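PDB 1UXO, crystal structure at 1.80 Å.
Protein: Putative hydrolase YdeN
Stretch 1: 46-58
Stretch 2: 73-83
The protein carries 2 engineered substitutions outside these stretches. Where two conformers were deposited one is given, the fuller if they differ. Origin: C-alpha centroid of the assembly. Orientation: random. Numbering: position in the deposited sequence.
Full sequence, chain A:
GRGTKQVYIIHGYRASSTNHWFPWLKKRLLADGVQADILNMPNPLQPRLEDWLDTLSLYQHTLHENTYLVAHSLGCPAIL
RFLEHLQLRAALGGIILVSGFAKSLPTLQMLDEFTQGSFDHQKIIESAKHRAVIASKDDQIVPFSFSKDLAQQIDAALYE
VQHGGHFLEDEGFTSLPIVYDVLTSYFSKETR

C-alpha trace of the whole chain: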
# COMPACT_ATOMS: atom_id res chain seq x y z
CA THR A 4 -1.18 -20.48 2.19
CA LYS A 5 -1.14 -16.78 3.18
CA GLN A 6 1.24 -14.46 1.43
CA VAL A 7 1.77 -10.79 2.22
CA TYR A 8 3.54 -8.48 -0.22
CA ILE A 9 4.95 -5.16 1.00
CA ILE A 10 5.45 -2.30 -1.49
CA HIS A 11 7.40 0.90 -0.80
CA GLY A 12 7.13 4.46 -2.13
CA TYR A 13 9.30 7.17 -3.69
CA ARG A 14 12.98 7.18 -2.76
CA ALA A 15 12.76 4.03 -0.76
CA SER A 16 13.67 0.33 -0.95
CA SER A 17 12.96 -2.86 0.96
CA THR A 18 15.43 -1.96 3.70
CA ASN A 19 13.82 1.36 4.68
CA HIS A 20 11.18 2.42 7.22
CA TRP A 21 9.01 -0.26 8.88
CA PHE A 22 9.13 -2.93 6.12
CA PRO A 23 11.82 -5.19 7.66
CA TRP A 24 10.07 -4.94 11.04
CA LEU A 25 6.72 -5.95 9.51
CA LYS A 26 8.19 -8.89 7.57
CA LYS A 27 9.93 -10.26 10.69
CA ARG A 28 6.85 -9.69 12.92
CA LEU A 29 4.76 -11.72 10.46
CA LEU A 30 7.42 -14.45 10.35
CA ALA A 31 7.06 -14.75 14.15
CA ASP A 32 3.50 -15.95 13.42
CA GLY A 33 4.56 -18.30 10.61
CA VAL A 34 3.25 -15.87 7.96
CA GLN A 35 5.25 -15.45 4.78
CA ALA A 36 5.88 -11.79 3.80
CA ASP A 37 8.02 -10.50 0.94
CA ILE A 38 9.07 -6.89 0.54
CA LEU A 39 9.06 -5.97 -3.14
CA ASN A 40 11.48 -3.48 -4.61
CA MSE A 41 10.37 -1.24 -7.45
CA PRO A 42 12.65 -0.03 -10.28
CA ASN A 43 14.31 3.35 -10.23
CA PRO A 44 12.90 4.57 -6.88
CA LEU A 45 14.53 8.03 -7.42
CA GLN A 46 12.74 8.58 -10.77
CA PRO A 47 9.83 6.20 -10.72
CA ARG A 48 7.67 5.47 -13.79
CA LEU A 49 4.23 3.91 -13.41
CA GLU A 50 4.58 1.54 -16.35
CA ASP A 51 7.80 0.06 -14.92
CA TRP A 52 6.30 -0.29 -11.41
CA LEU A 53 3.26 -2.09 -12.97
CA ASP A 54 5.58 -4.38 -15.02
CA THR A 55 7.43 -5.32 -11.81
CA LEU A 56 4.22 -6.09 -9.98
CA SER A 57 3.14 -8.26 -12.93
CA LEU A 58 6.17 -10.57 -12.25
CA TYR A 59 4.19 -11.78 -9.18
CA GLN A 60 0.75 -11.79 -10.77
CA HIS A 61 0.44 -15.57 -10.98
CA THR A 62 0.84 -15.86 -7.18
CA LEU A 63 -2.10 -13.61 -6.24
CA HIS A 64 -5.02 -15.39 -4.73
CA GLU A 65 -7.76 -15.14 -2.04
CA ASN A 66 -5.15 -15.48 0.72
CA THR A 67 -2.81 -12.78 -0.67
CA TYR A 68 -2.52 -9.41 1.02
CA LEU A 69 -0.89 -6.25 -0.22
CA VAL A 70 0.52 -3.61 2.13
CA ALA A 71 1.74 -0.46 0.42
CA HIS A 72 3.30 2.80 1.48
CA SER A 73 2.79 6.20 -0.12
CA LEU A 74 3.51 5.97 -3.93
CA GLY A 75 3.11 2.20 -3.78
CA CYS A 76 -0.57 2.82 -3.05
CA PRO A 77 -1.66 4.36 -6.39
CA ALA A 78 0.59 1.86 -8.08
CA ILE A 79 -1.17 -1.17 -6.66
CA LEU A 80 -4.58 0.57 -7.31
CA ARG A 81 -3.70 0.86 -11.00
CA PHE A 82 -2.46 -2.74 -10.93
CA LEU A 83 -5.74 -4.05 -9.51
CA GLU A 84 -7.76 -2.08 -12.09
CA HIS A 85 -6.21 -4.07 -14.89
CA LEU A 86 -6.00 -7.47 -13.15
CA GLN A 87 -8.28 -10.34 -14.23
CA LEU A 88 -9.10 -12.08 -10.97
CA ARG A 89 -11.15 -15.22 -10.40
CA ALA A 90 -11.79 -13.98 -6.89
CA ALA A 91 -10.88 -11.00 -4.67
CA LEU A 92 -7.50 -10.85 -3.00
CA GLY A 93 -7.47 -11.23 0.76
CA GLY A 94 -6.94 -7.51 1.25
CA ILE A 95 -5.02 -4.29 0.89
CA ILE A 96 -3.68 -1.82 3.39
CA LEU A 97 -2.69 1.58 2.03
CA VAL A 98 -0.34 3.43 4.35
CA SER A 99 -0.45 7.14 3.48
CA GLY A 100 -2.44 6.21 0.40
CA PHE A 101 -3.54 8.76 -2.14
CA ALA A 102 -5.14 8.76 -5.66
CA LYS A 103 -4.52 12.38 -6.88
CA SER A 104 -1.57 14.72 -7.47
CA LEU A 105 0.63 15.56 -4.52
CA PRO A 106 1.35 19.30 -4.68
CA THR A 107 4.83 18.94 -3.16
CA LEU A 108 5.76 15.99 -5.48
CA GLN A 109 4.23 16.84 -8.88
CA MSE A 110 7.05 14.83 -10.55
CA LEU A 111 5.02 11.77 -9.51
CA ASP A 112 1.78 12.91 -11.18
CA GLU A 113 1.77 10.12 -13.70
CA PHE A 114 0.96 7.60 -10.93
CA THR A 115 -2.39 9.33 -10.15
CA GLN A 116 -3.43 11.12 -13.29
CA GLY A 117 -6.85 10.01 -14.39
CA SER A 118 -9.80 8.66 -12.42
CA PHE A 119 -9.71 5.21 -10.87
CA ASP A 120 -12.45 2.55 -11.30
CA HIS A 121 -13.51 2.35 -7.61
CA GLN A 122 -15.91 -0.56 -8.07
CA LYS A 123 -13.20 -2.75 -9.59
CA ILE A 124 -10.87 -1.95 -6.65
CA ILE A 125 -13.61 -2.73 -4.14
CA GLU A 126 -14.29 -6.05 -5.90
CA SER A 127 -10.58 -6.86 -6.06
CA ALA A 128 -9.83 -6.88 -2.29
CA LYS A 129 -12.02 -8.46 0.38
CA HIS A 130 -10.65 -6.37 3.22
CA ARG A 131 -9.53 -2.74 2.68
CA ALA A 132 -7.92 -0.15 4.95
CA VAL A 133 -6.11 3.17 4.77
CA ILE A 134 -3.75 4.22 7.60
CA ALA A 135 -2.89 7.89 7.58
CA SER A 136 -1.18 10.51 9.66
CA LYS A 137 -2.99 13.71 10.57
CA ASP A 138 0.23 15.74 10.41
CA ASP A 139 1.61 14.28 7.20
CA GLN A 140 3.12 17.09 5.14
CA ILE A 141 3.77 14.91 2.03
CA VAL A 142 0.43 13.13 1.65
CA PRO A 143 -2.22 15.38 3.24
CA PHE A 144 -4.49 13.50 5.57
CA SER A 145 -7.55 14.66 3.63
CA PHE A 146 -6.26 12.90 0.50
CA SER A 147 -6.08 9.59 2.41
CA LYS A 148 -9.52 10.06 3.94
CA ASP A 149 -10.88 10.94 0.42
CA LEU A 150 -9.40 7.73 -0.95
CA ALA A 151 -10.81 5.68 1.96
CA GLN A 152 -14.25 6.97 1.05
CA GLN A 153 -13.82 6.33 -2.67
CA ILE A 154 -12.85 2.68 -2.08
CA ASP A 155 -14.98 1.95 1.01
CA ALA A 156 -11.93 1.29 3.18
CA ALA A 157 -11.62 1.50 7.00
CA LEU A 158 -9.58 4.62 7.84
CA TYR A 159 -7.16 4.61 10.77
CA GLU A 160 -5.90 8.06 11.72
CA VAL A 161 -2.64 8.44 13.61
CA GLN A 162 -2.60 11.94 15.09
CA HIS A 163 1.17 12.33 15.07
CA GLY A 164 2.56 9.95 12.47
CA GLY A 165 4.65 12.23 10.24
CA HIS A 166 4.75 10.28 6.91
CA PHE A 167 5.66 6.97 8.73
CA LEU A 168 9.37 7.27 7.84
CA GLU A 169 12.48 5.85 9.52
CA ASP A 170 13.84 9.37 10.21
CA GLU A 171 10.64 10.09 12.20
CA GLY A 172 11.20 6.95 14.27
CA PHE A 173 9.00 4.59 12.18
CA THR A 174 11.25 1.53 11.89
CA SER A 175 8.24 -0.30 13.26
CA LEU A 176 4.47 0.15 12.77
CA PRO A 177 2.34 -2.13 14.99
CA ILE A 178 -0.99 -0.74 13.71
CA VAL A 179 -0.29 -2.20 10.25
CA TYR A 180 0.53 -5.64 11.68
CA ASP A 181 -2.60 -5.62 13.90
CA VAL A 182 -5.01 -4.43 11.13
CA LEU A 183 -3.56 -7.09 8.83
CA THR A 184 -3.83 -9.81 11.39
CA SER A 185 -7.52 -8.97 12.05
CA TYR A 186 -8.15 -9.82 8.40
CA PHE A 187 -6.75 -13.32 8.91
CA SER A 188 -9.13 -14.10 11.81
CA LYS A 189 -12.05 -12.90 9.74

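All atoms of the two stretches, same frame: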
# COMPACT_ATOMS: atom_id res chain seq x y z
N GLN A 46 13.50 8.04 -9.64
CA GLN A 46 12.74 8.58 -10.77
C GLN A 46 11.75 7.54 -11.25
O GLN A 46 11.87 6.93 -12.35
CB GLN A 46 13.64 8.94 -11.95
CG GLN A 46 14.62 10.02 -11.66
CD GLN A 46 15.57 10.30 -12.83
OE1 GLN A 46 15.24 11.07 -13.74
NE2 GLN A 46 16.75 9.67 -12.79
N PRO A 47 10.75 7.29 -10.43
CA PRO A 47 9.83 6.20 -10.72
C PRO A 47 8.87 6.48 -11.87
O PRO A 47 8.46 7.62 -12.05
CB PRO A 47 9.03 6.07 -9.41
CG PRO A 47 9.17 7.31 -8.75
CD PRO A 47 10.42 8.00 -9.19
N ARG A 48 8.53 5.43 -12.60
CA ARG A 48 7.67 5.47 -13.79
C ARG A 48 6.62 4.41 -13.55
O ARG A 48 6.95 3.29 -13.23
CB ARG A 48 8.45 5.13 -15.07
CG ARG A 48 9.60 6.11 -15.37
CD ARG A 48 9.19 7.59 -15.29
NE ARG A 48 8.07 7.92 -16.18
CZ ARG A 48 8.15 7.98 -17.52
NH1 ARG A 48 9.30 7.74 -18.14
NH2 ARG A 48 7.07 8.29 -18.24
N LEU A 49 5.36 4.80 -13.66
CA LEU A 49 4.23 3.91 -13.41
C LEU A 49 4.29 2.64 -14.22
O LEU A 49 4.05 1.55 -13.67
CB LEU A 49 2.89 4.63 -13.69
CG LEU A 49 1.57 3.83 -13.59
CD1 LEU A 49 1.40 3.31 -12.17
CD2 LEU A 49 0.37 4.67 -13.98
N GLU A 50 4.55 2.76 -15.52
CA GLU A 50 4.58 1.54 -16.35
C GLU A 50 5.61 0.51 -15.88
O GLU A 50 5.33 -0.64 -15.89
CB GLU A 50 4.72 1.84 -17.86
CG GLU A 50 3.50 2.57 -18.38
CD GLU A 50 2.15 1.88 -18.11
OE1 GLU A 50 2.06 0.62 -18.31
OE2 GLU A 50 1.20 2.61 -17.70
N ASP A 51 6.76 0.97 -15.41
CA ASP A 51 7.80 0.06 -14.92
C ASP A 51 7.42 -0.54 -13.57
O ASP A 51 7.65 -1.68 -13.33
CB ASP A 51 9.14 0.76 -14.84
CG ASP A 51 9.64 1.24 -16.20
OD1 ASP A 51 9.38 0.52 -17.19
OD2 ASP A 51 10.29 2.33 -16.38
N TRP A 52 6.77 0.24 -12.70
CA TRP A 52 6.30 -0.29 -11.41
C TRP A 52 5.21 -1.38 -11.69
O TRP A 52 5.24 -2.49 -11.07
CB TRP A 52 5.79 0.83 -10.49
CG TRP A 52 6.89 1.57 -9.82
CD1 TRP A 52 8.11 1.90 -10.34
CD2 TRP A 52 6.88 2.06 -8.46
NE1 TRP A 52 8.85 2.56 -9.39
CE2 TRP A 52 8.12 2.68 -8.24
CE3 TRP A 52 5.94 2.04 -7.41
CZ2 TRP A 52 8.49 3.25 -7.01
CZ3 TRP A 52 6.30 2.59 -6.20
CH2 TRP A 52 7.57 3.19 -6.00
N LEU A 53 4.26 -1.09 -12.59
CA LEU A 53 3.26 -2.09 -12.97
C LEU A 53 3.86 -3.36 -13.58
O LEU A 53 3.41 -4.47 -13.27
CB LEU A 53 2.21 -1.49 -13.92
CG LEU A 53 1.34 -0.35 -13.33
CD1 LEU A 53 0.35 0.17 -14.42
CD2 LEU A 53 0.63 -0.76 -12.09
N ASP A 54 4.86 -3.21 -14.43
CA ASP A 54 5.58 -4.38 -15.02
C ASP A 54 6.26 -5.21 -13.94
O ASP A 54 6.18 -6.42 -13.97
CB ASP A 54 6.63 -3.96 -16.05
CG ASP A 54 6.03 -3.47 -17.35
OD1 ASP A 54 4.86 -3.74 -17.65
OD2 ASP A 54 6.69 -2.76 -18.13
N THR A 55 6.86 -4.57 -12.92
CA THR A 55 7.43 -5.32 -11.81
C THR A 55 6.37 -6.06 -11.02
O THR A 55 6.52 -7.25 -10.70
CB THR A 55 8.27 -4.38 -10.93
OG1 THR A 55 9.33 -3.83 -11.69
CG2 THR A 55 8.99 -5.10 -9.86
N LEU A 56 5.26 -5.38 -10.69
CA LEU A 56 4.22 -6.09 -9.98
C LEU A 56 3.73 -7.33 -10.76
O LEU A 56 3.38 -8.36 -10.18
CB LEU A 56 3.05 -5.14 -9.66
CG LEU A 56 3.39 -4.02 -8.65
CD1 LEU A 56 2.42 -2.84 -8.74
CD2 LEU A 56 3.50 -4.59 -7.21
N SER A 57 3.66 -7.21 -12.08
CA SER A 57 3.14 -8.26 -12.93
C SER A 57 4.03 -9.52 -12.88
O SER A 57 3.53 -10.61 -13.14
CB SER A 57 2.90 -7.73 -14.35
OG SER A 57 4.09 -7.97 -15.08
N LEU A 58 5.27 -9.40 -12.42
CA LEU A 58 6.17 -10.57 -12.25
C LEU A 58 5.63 -11.55 -11.21
O LEU A 58 6.02 -12.72 -11.24
CB LEU A 58 7.55 -10.13 -11.79
CG LEU A 58 8.34 -9.28 -12.77
CD1 LEU A 58 9.56 -8.73 -12.14
CD2 LEU A 58 8.69 -9.99 -14.06
N SER A 73 2.70 4.96 0.65
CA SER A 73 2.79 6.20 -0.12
C SER A 73 2.60 5.93 -1.63
O SER A 73 1.53 5.40 -2.03
CB SER A 73 4.10 6.92 0.28
OG SER A 73 4.06 8.28 -0.15
N LEU A 74 3.62 6.20 -2.45
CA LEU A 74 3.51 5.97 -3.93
C LEU A 74 3.16 4.55 -4.32
O LEU A 74 2.51 4.32 -5.35
CB LEU A 74 4.77 6.42 -4.66
CG LEU A 74 4.69 6.54 -6.17
CD1 LEU A 74 3.71 7.67 -6.65
CD2 LEU A 74 6.11 6.71 -6.78
N GLY A 75 3.51 3.57 -3.49
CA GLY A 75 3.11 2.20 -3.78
C GLY A 75 1.61 2.00 -3.82
O GLY A 75 1.11 1.06 -4.44
N CYS A 76 0.90 2.84 -3.08
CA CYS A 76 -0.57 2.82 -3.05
C CYS A 76 -1.23 3.03 -4.42
O CYS A 76 -1.95 2.12 -4.87
CB CYS A 76 -1.11 3.72 -1.94
SG CYS A 76 -0.49 3.28 -0.29
N PRO A 77 -1.04 4.19 -5.08
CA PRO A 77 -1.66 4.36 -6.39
C PRO A 77 -1.15 3.35 -7.40
O PRO A 77 -1.88 2.93 -8.31
CB PRO A 77 -1.33 5.81 -6.78
CG PRO A 77 -0.12 6.19 -5.92
CD PRO A 77 -0.38 5.44 -4.65
N ALA A 78 0.08 2.90 -7.23
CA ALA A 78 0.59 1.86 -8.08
C ALA A 78 -0.19 0.55 -7.98
O ALA A 78 -0.63 0.01 -9.00
CB ALA A 78 2.07 1.62 -7.79
N ILE A 79 -0.43 0.09 -6.78
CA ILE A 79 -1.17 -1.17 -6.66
C ILE A 79 -2.67 -0.94 -7.04
O ILE A 79 -3.30 -1.85 -7.53
CB ILE A 79 -1.01 -1.84 -5.27
CG1 ILE A 79 -1.52 -1.01 -4.15
CG2 ILE A 79 0.42 -2.41 -5.05
CD1 ILE A 79 -1.70 -1.97 -2.82
N LEU A 80 -3.20 0.28 -6.86
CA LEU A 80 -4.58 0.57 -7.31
C LEU A 80 -4.69 0.45 -8.85
O LEU A 80 -5.64 -0.17 -9.39
CB LEU A 80 -5.07 1.97 -6.84
CG LEU A 80 -5.24 2.15 -5.33
CD1 LEU A 80 -5.59 3.57 -5.01
CD2 LEU A 80 -6.22 1.17 -4.75
N ARG A 81 -3.72 1.01 -9.55
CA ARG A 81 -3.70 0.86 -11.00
C ARG A 81 -3.52 -0.59 -11.41
O ARG A 81 -4.10 -1.03 -12.40
CB ARG A 81 -2.64 1.72 -11.61
CG ARG A 81 -2.92 3.16 -11.52
CD ARG A 81 -4.10 3.55 -12.48
NE ARG A 81 -4.32 4.96 -12.39
CZ ARG A 81 -5.45 5.57 -12.67
NH1 ARG A 81 -6.52 4.91 -13.13
NH2 ARG A 81 -5.46 6.88 -12.48
N PHE A 82 -2.66 -1.31 -10.69
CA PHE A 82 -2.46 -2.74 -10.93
C PHE A 82 -3.74 -3.52 -10.80
O PHE A 82 -4.08 -4.34 -11.68
CB PHE A 82 -1.38 -3.23 -9.96
CG PHE A 82 -0.96 -4.61 -10.15
CD1 PHE A 82 -0.33 -5.02 -11.30
CD2 PHE A 82 -1.17 -5.54 -9.11
CE1 PHE A 82 0.07 -6.38 -11.44
CE2 PHE A 82 -0.74 -6.88 -9.23
CZ PHE A 82 -0.14 -7.28 -10.41
N LEU A 83 -4.49 -3.30 -9.73
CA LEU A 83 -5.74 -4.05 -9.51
C LEU A 83 -6.77 -3.69 -10.55
O LEU A 83 -7.56 -4.56 -10.93
CB LEU A 83 -6.33 -3.74 -8.15
CG LEU A 83 -5.46 -4.15 -6.97
CD1 LEU A 83 -6.14 -3.61 -5.75
CD2 LEU A 83 -5.36 -5.65 -6.90

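The contact is largely apolar, and no hydrogen bond crosses between the stretches; 507 Å² is buried between them, both sides summed, mostly by helix 49-57 and helix 75-83, with Pro 47 and Leu 74 adding to it from the loops before them. The two axes approach to 9.7 Å with 65° between their N-to-C directions.

Phe 82 covers the most surface. Its CA-to-CB bond points toward the first stretch, and with chi1 at -175° (t) the ring reaches the backbone of the other helix. CB of Leu 56 lies 3.7 Å from the centroid of the Phe 82 ring and 14° off its normal, which places this methylene almost squarely over one face, a CH-pi arrangement. Close by, Ser 57 N is 3.7 Å from Phe 82 CE1, but this amide, Ser 57 N, is already bonded to Leu 53 O at 3.0 Å.

Leu 56 ranks second. Besides its CB meeting the ring, Leu 56 CD1 lies 4.2 Å from Ile 79 CG2. Leu 53 fills in beside it: its CA-to-CB bond runs sideways, yet the m,t rotamer brings Leu 53 CD2 to 3.8 Å from Phe 82 CB and 3.4 Å from Ala 78 O. Ala 78 O accepts the bond from Phe 82 N at 3.0 Å, so the methyl packs against an intact helix turn.

Trp 52 anchors the other end. Leu 74 CD2 sits 4.2 Å from the centroid of the Trp 52 six-membered ring, 24° off the normal, hence over a face; the same methyl touches Pro 47 CG at 3.7 Å. The ring's edge meets Gly 75 and Ala 78, with Trp 52 CE3 3.9 Å from Ala 78 CB and Trp 52 CZ3 4.0 Å from Gly 75 N. These small residues thus line the indole edge, while the indole NE1 finds its hydrogen bond elsewhere in the structure.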